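Local coordinates for protein glutamate racemase (Campylobacter jejuni, PDB 3UHF) that belongs to the Asp/Glu/hydantoin racemase family, an alpha/beta protein with two parallel beta sheets and D-glutamic acid bound in the model, at residues L128-A139 against Q156-G167. Sequence-based numbering, arbitrary orientation. Where two conformers were deposited one is given.
Sequences LHDKNKEILVIA and QGYTNINALATG
Tyr158 lays its ring flat against the Asp130-Lys133 turn, filling in beside it just before strands 135-139 and 161-165 pair. Lys131 CA sits over the face of the ring, 3.5 Å from the Tyr158 centroid, a CH-pi contact. With chi1 at -79°, CG of Tyr158 lies beside its own backbone N and the ring reaches across the turn; there its OH takes a weak bond from Asp130 N (3.1 Å). The Ile135 side chain crosses that of Tyr158 at about a right angle, its CD1 3.7 Å from Tyr158 CD2, and runs side by side with Ile161 through CG2 of the latter.

Asn160 points toward 128-139, its CG anti to the backbone N. Its ND2 gives a nearly straight bond to Asn132 O (2.8 Å, 166°), which lies almost in the amide plane, and a weak and doubtful one to Glu134 OE2, both side chains having alternate conformers. A water donates to Lys131 O and Lys133 O and accepts from Asn160 N, filling the join. Beyond it, backbone bonds run from Ile135 N to Asn160 O (2.9 Å) through Thr166 N to Ala139 O. Leu136 CD1 rests on Asn162 CB, while Ile138 CG2 touches Thr166 CG2 at 3.7 Å; buried Thr166 OG1 has no polar partner.

Helices 141-146 and 148-155 form the beta-alpha-beta crossover between the strands and pack on the face of Ile135, Ala163 and Ala165; the Ala139 side chain lies about 6 Å from the bound D-glutamic acid. Strand 161-165 is an outermost strand of the four-stranded parallel sheet, and strand 199-202 flanks 135-139 across from it.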
ATOM      1  N   LEU A 128      15.256  -4.696 -10.872  1.00 20.00           N
ATOM      2  CA  LEU A 128      15.624  -5.752 -11.815  1.00 18.07           C
ATOM      3  C   LEU A 128      16.408  -5.251 -13.026  1.00 21.68           C
ATOM      4  O   LEU A 128      17.395  -5.880 -13.430  1.00 20.33           O
ATOM      5  CB  LEU A 128      14.375  -6.484 -12.311  1.00 18.62           C
ATOM      6  CG  LEU A 128      13.555  -7.250 -11.275  1.00 19.27           C
ATOM      7  CD1 LEU A 128      12.379  -7.918 -11.976  1.00 22.99           C
ATOM      8  CD2 LEU A 128      14.437  -8.277 -10.583  1.00 22.89           C
ATOM      9  N   HIS A 129      15.949  -4.141 -13.606  1.00 18.79           N
ATOM     10  CA  HIS A 129      16.561  -3.524 -14.793  1.00 19.62           C
ATOM     11  C   HIS A 129      16.942  -4.567 -15.840  1.00 23.14           C
ATOM     12  O   HIS A 129      18.029  -4.532 -16.423  1.00 23.57           O
ATOM     13  CB  HIS A 129      17.754  -2.630 -14.414  1.00 23.43           C
ATOM     14  CG  HIS A 129      18.799  -3.331 -13.611  1.00 27.25           C
ATOM     15  ND1 HIS A 129      18.801  -3.336 -12.233  1.00 30.58           N
ATOM     16  CD2 HIS A 129      19.870  -4.065 -13.992  1.00 23.47           C
ATOM     17  CE1 HIS A 129      19.830  -4.042 -11.798  1.00 27.05           C
ATOM     18  NE2 HIS A 129      20.489  -4.502 -12.845  1.00 29.99           N
ATOM     19  N   ASP A 130      16.023  -5.507 -16.046  1.00 23.84           N
ATOM     20  CA  ASP A 130      16.192  -6.589 -17.005  1.00 24.29           C
ATOM     21  C   ASP A 130      14.819  -7.214 -17.221  1.00 19.97           C
ATOM     22  O   ASP A 130      14.298  -7.896 -16.331  1.00 20.66           O
ATOM     23  CB  ASP A 130      17.179  -7.622 -16.453  1.00 24.64           C
ATOM     24  CG  ASP A 130      17.435  -8.767 -17.415  1.00 32.58           C
ATOM     25  OD1 ASP A 130      16.706  -8.890 -18.420  1.00 28.00           O
ATOM     26  OD2 ASP A 130      18.370  -9.554 -17.153  1.00 34.05           O
ATOM     27  N   LYS A 131      14.234  -6.982 -18.398  1.00 23.91           N
ATOM     28  CA  LYS A 131      12.866  -7.436 -18.682  1.00 20.73           C
ATOM     29  C   LYS A 131      12.731  -8.959 -18.727  1.00 27.99           C
ATOM     30  O   LYS A 131      11.620  -9.484 -18.772  1.00 27.75           O
ATOM     31  CB  LYS A 131      12.348  -6.847 -20.000  1.00 23.48           C
ATOM     32  CG  LYS A 131      13.101  -7.333 -21.248  1.00 24.15           C
ATOM     33  CD  LYS A 131      12.250  -7.157 -22.489  1.00 40.58           C
ATOM     34  CE  LYS A 131      12.868  -7.839 -23.703  1.00 47.38           C
ATOM     35  NZ  LYS A 131      13.112  -9.298 -23.494  1.00 48.08           N
ATOM     36  N   ASN A 132      13.859  -9.659 -18.703  1.00 24.79           N
ATOM     37  CA  ASN A 132      13.864 -11.118 -18.735  1.00 26.79           C
ATOM     38  C   ASN A 132      13.734 -11.750 -17.349  1.00 27.36           C
ATOM     39  O   ASN A 132      13.473 -12.944 -17.237  1.00 29.78           O
ATOM     40  CB  ASN A 132      15.134 -11.621 -19.425  1.00 29.59           C
ATOM     41  CG  ASN A 132      15.183 -11.233 -20.886  1.00 34.95           C
ATOM     42  OD1 ASN A 132      14.215 -11.436 -21.619  1.00 35.52           O
ATOM     43  ND2 ASN A 132      16.299 -10.644 -21.312  1.00 36.20           N
ATOM     44  N   LYS A 133      13.928 -10.954 -16.299  1.00 21.60           N
ATOM     45  CA  LYS A 133      13.858 -11.475 -14.933  1.00 18.58           C
ATOM     46  C   LYS A 133      12.435 -11.855 -14.529  1.00 27.76           C
ATOM     47  O   LYS A 133      11.461 -11.322 -15.053  1.00 26.54           O
ATOM     48  CB  LYS A 133      14.452 -10.476 -13.938  1.00 21.68           C
ATOM     49  CG  LYS A 133      15.960 -10.295 -14.072  1.00 27.59           C
ATOM     50  CD  LYS A 133      16.692 -11.590 -13.763  1.00 41.42           C
ATOM     51  CE  LYS A 133      18.169 -11.486 -14.103  1.00 54.90           C
ATOM     52  NZ  LYS A 133      18.813 -10.379 -13.339  1.00 61.68           N
ATOM     53  N   GLU A 134      12.340 -12.784 -13.580  0.50 24.94           N
ATOM     54  CA  GLU A 134      11.066 -13.328 -13.117  0.50 23.68           C
ATOM     55  C   GLU A 134      10.430 -12.459 -12.037  0.50 19.50           C
ATOM     56  O   GLU A 134      11.076 -12.123 -11.047  0.50 23.46           O
ATOM     57  CB  GLU A 134      11.292 -14.722 -12.529  0.50 25.66           C
ATOM     58  CG  GLU A 134      12.062 -15.671 -13.426  0.50 31.53           C
ATOM     59  CD  GLU A 134      11.152 -16.576 -14.226  0.50 41.48           C
ATOM     60  OE1 GLU A 134       9.942 -16.628 -13.910  0.50 38.65           O
ATOM     61  OE2 GLU A 134      11.645 -17.221 -15.179  0.50 42.21           O
ATOM     62  N   ILE A 135       9.156 -12.124 -12.212  1.00 18.02           N
ATOM     63  CA  ILE A 135       8.429 -11.379 -11.198  1.00 15.34           C
ATOM     64  C   ILE A 135       7.242 -12.194 -10.678  1.00 21.25           C
ATOM     65  O   ILE A 135       6.488 -12.771 -11.456  1.00 21.36           O
ATOM     66  CB  ILE A 135       7.860 -10.063 -11.777  1.00 16.93           C
ATOM     67  CG1 ILE A 135       8.986  -9.188 -12.321  1.00 21.22           C
ATOM     68  CG2 ILE A 135       7.043  -9.290 -10.719  1.00 19.73           C
ATOM     69  CD1 ILE A 135       8.478  -7.973 -13.053  1.00 23.78           C
ATOM     70  N   LEU A 136       7.082 -12.226  -9.363  1.00 17.98           N
ATOM     71  CA  LEU A 136       5.869 -12.769  -8.756  1.00 16.73           C
ATOM     72  C   LEU A 136       5.139 -11.612  -8.076  1.00 15.36           C
ATOM     73  O   LEU A 136       5.715 -10.903  -7.246  1.00 20.06           O
ATOM     74  CB  LEU A 136       6.210 -13.857  -7.738  1.00 17.96           C
ATOM     75  CG  LEU A 136       5.016 -14.322  -6.888  1.00 21.05           C
ATOM     76  CD1 LEU A 136       3.914 -14.839  -7.800  1.00 21.12           C
ATOM     77  CD2 LEU A 136       5.473 -15.391  -5.894  1.00 19.54           C
ATOM     78  N   VAL A 137       3.890 -11.385  -8.473  1.00 18.28           N
ATOM     79  CA  VAL A 137       3.068 -10.376  -7.827  1.00 14.68           C
ATOM     80  C   VAL A 137       2.091 -11.107  -6.917  1.00 16.62           C
ATOM     81  O   VAL A 137       1.373 -11.983  -7.383  1.00 17.44           O
ATOM     82  CB  VAL A 137       2.244  -9.593  -8.851  1.00 15.46           C
ATOM     83  CG1 VAL A 137       1.405  -8.536  -8.149  1.00 19.91           C
ATOM     84  CG2 VAL A 137       3.171  -8.947  -9.888  1.00 17.84           C
ATOM     85  N   ILE A 138       2.086 -10.784  -5.627  1.00 15.95           N
ATOM     86  CA  ILE A 138       1.084 -11.373  -4.723  1.00 16.47           C
ATOM     87  C   ILE A 138       0.213 -10.263  -4.159  1.00 18.38           C
ATOM     88  O   ILE A 138       0.712  -9.186  -3.843  1.00 16.76           O
ATOM     89  CB  ILE A 138       1.717 -12.225  -3.596  1.00 16.22           C
ATOM     90  CG1 ILE A 138       2.723 -11.398  -2.775  1.00 18.56           C
ATOM     91  CG2 ILE A 138       2.351 -13.476  -4.207  1.00 16.59           C
ATOM     92  CD1 ILE A 138       3.210 -12.093  -1.471  1.00 16.97           C
ATOM     93  N   ALA A 139      -1.090 -10.523  -4.032  1.00 16.16           N
ATOM     94  CA  ALA A 139      -2.022  -9.460  -3.708  1.00 15.39           C
ATOM     95  C   ALA A 139      -3.368 -10.065  -3.365  1.00 15.99           C
ATOM     96  O   ALA A 139      -3.519 -11.279  -3.370  1.00 15.92           O
ATOM     97  CB  ALA A 139      -2.175  -8.497  -4.906  1.00 13.51           C
ATOM     98  N   GLN A 156       5.841  -2.701 -20.275  1.00 23.18           N
ATOM     99  CA  GLN A 156       7.269  -2.393 -20.173  1.00 20.92           C
ATOM    100  C   GLN A 156       8.130  -3.565 -20.641  1.00 24.03           C
ATOM    101  O   GLN A 156       9.357  -3.537 -20.531  1.00 25.51           O
ATOM    102  CB  GLN A 156       7.631  -1.979 -18.740  1.00 24.82           C
ATOM    103  CG  GLN A 156       7.116  -0.588 -18.370  1.00 26.55           C
ATOM    104  CD  GLN A 156       7.755   0.516 -19.200  1.00 23.90           C
ATOM    105  OE1 GLN A 156       8.971   0.523 -19.431  1.00 21.92           O
ATOM    106  NE2 GLN A 156       6.939   1.466 -19.644  1.00 26.60           N
ATOM    107  N   GLY A 157       7.476  -4.598 -21.158  1.00 23.70           N
ATOM    108  CA  GLY A 157       8.175  -5.723 -21.751  1.00 26.69           C
ATOM    109  C   GLY A 157       8.523  -6.812 -20.758  1.00 26.22           C
ATOM    110  O   GLY A 157       9.170  -7.795 -21.118  1.00 29.70           O
ATOM    111  N   TYR A 158       8.102  -6.640 -19.508  1.00 20.32           N
ATOM    112  CA  TYR A 158       8.343  -7.640 -18.473  1.00 22.46           C
ATOM    113  C   TYR A 158       7.266  -8.711 -18.563  1.00 30.46           C
ATOM    114  O   TYR A 158       6.204  -8.581 -17.957  1.00 28.26           O
ATOM    115  CB  TYR A 158       8.332  -7.001 -17.084  1.00 22.65           C
ATOM    116  CG  TYR A 158       9.619  -6.286 -16.763  1.00 21.19           C
ATOM    117  CD1 TYR A 158       9.944  -5.091 -17.392  1.00 21.44           C
ATOM    118  CD2 TYR A 158      10.526  -6.820 -15.853  1.00 21.76           C
ATOM    119  CE1 TYR A 158      11.131  -4.442 -17.123  1.00 24.88           C
ATOM    120  CE2 TYR A 158      11.713  -6.170 -15.573  1.00 21.72           C
ATOM    121  CZ  TYR A 158      12.011  -4.987 -16.214  1.00 23.08           C
ATOM    122  OH  TYR A 158      13.191  -4.332 -15.952  1.00 23.56           O
ATOM    123  N   THR A 159       7.546  -9.768 -19.320  1.00 27.73           N
ATOM    124  CA  THR A 159       6.535 -10.782 -19.614  1.00 32.21           C
ATOM    125  C   THR A 159       6.707 -12.047 -18.781  1.00 33.99           C
ATOM    126  O   THR A 159       5.823 -12.906 -18.748  1.00 33.33           O
ATOM    127  CB  THR A 159       6.552 -11.165 -21.103  1.00 38.97           C
ATOM    128  OG1 THR A 159       7.832 -11.716 -21.437  1.00 40.66           O
ATOM    129  CG2 THR A 159       6.299  -9.944 -21.969  1.00 43.34           C
ATOM    130  N   ASN A 160       7.838 -12.133 -18.092  0.52 30.53           N
ATOM    131  CA  ASN A 160       8.159 -13.269 -17.244  0.52 28.26           C
ATOM    132  C   ASN A 160       7.509 -13.082 -15.879  0.52 28.09           C
ATOM    133  O   ASN A 160       8.194 -12.854 -14.881  0.52 28.05           O
ATOM    134  CB  ASN A 160       9.677 -13.348 -17.101  0.52 31.69           C
ATOM    135  CG  ASN A 160      10.160 -14.713 -16.692  0.52 32.47           C
ATOM    136  OD1 ASN A 160       9.373 -15.633 -16.492  0.52 37.36           O
ATOM    137  ND2 ASN A 160      11.476 -14.856 -16.583  0.52 35.51           N
ATOM    138  N   ILE A 161       6.183 -13.156 -15.838  1.00 26.01           N
ATOM    139  CA  ILE A 161       5.460 -12.777 -14.641  1.00 25.19           C
ATOM    140  C   ILE A 161       4.411 -13.782 -14.210  1.00 28.50           C
ATOM    141  O   ILE A 161       3.765 -14.433 -15.031  1.00 26.86           O
ATOM    142  CB  ILE A 161       4.790 -11.390 -14.804  1.00 33.49           C
ATOM    143  CG1 ILE A 161       3.787 -11.400 -15.953  1.00 41.95           C
ATOM    144  CG2 ILE A 161       5.833 -10.291 -15.039  1.00 34.73           C
ATOM    145  CD1 ILE A 161       3.354 -10.018 -16.383  1.00 46.42           C
ATOM    146  N   ASN A 162       4.298 -13.946 -12.900  0.61 23.24           N
ATOM    147  CA  ASN A 162       3.204 -14.679 -12.290  0.61 26.82           C
ATOM    148  C   ASN A 162       2.445 -13.678 -11.440  0.61 25.29           C
ATOM    149  O   ASN A 162       3.050 -12.806 -10.815  0.61 24.11           O
ATOM    150  CB  ASN A 162       3.730 -15.810 -11.404  0.61 30.77           C
ATOM    151  CG  ASN A 162       4.167 -17.029 -12.197  0.61 42.10           C
ATOM    152  OD1 ASN A 162       3.716 -17.246 -13.322  0.61 47.03           O
ATOM    153  ND2 ASN A 162       5.042 -17.837 -11.606  0.61 41.18           N
ATOM    154  N   ALA A 163       1.123 -13.783 -11.434  1.00 25.08           N
ATOM    155  CA  ALA A 163       0.294 -12.934 -10.595  1.00 19.84           C
ATOM    156  C   ALA A 163      -0.609 -13.860  -9.789  1.00 21.44           C
ATOM    157  O   ALA A 163      -1.398 -14.598 -10.365  1.00 22.40           O
ATOM    158  CB  ALA A 163      -0.534 -11.999 -11.462  1.00 22.97           C
ATOM    159  N   LEU A 164      -0.433 -13.879  -8.467  0.55 21.05           N
ATOM    160  CA  LEU A 164      -1.158 -14.816  -7.606  0.55 20.81           C
ATOM    161  C   LEU A 164      -1.919 -14.089  -6.508  0.55 18.00           C
ATOM    162  O   LEU A 164      -1.374 -13.208  -5.842  0.55 18.49           O
ATOM    163  CB  LEU A 164      -0.211 -15.834  -6.954  0.55 18.84           C
ATOM    164  CG  LEU A 164       0.326 -17.015  -7.768  0.55 25.14           C
ATOM    165  CD1 LEU A 164       1.175 -17.906  -6.885  0.55 25.94           C
ATOM    166  CD2 LEU A 164      -0.803 -17.816  -8.380  0.55 28.08           C
ATOM    167  N   ALA A 165      -3.178 -14.466  -6.322  1.00 16.41           N
ATOM    168  CA  ALA A 165      -3.956 -13.988  -5.189  1.00 17.73           C
ATOM    169  C   ALA A 165      -3.547 -14.832  -3.990  1.00 20.92           C
ATOM    170  O   ALA A 165      -3.614 -16.050  -4.046  1.00 22.24           O
ATOM    171  CB  ALA A 165      -5.445 -14.147  -5.461  1.00 20.65           C
ATOM    172  N   THR A 166      -3.110 -14.185  -2.914  1.00 17.79           N
ATOM    173  CA  THR A 166      -2.740 -14.905  -1.702  1.00 16.33           C
ATOM    174  C   THR A 166      -3.595 -14.322  -0.581  1.00 20.89           C
ATOM    175  O   THR A 166      -3.095 -13.701   0.344  1.00 18.03           O
ATOM    176  CB  THR A 166      -1.244 -14.755  -1.387  1.00 18.53           C
ATOM    177  OG1 THR A 166      -0.918 -13.366  -1.248  1.00 16.81           O
ATOM    178  CG2 THR A 166      -0.398 -15.345  -2.530  1.00 18.01           C
ATOM    179  N   GLY A 167      -4.902 -14.541  -0.690  1.00 21.39           N
ATOM    180  CA  GLY A 167      -5.875 -13.811   0.100  1.00 28.12           C
ATOM    181  C   GLY A 167      -5.830 -13.999   1.603  1.00 20.47           C
ATOM    182  O   GLY A 167      -6.095 -13.055   2.359  1.00 22.92           O
TER
HETATM  183  O   HOH W   1       9.687 -10.178 -16.858  1.00 23.57           O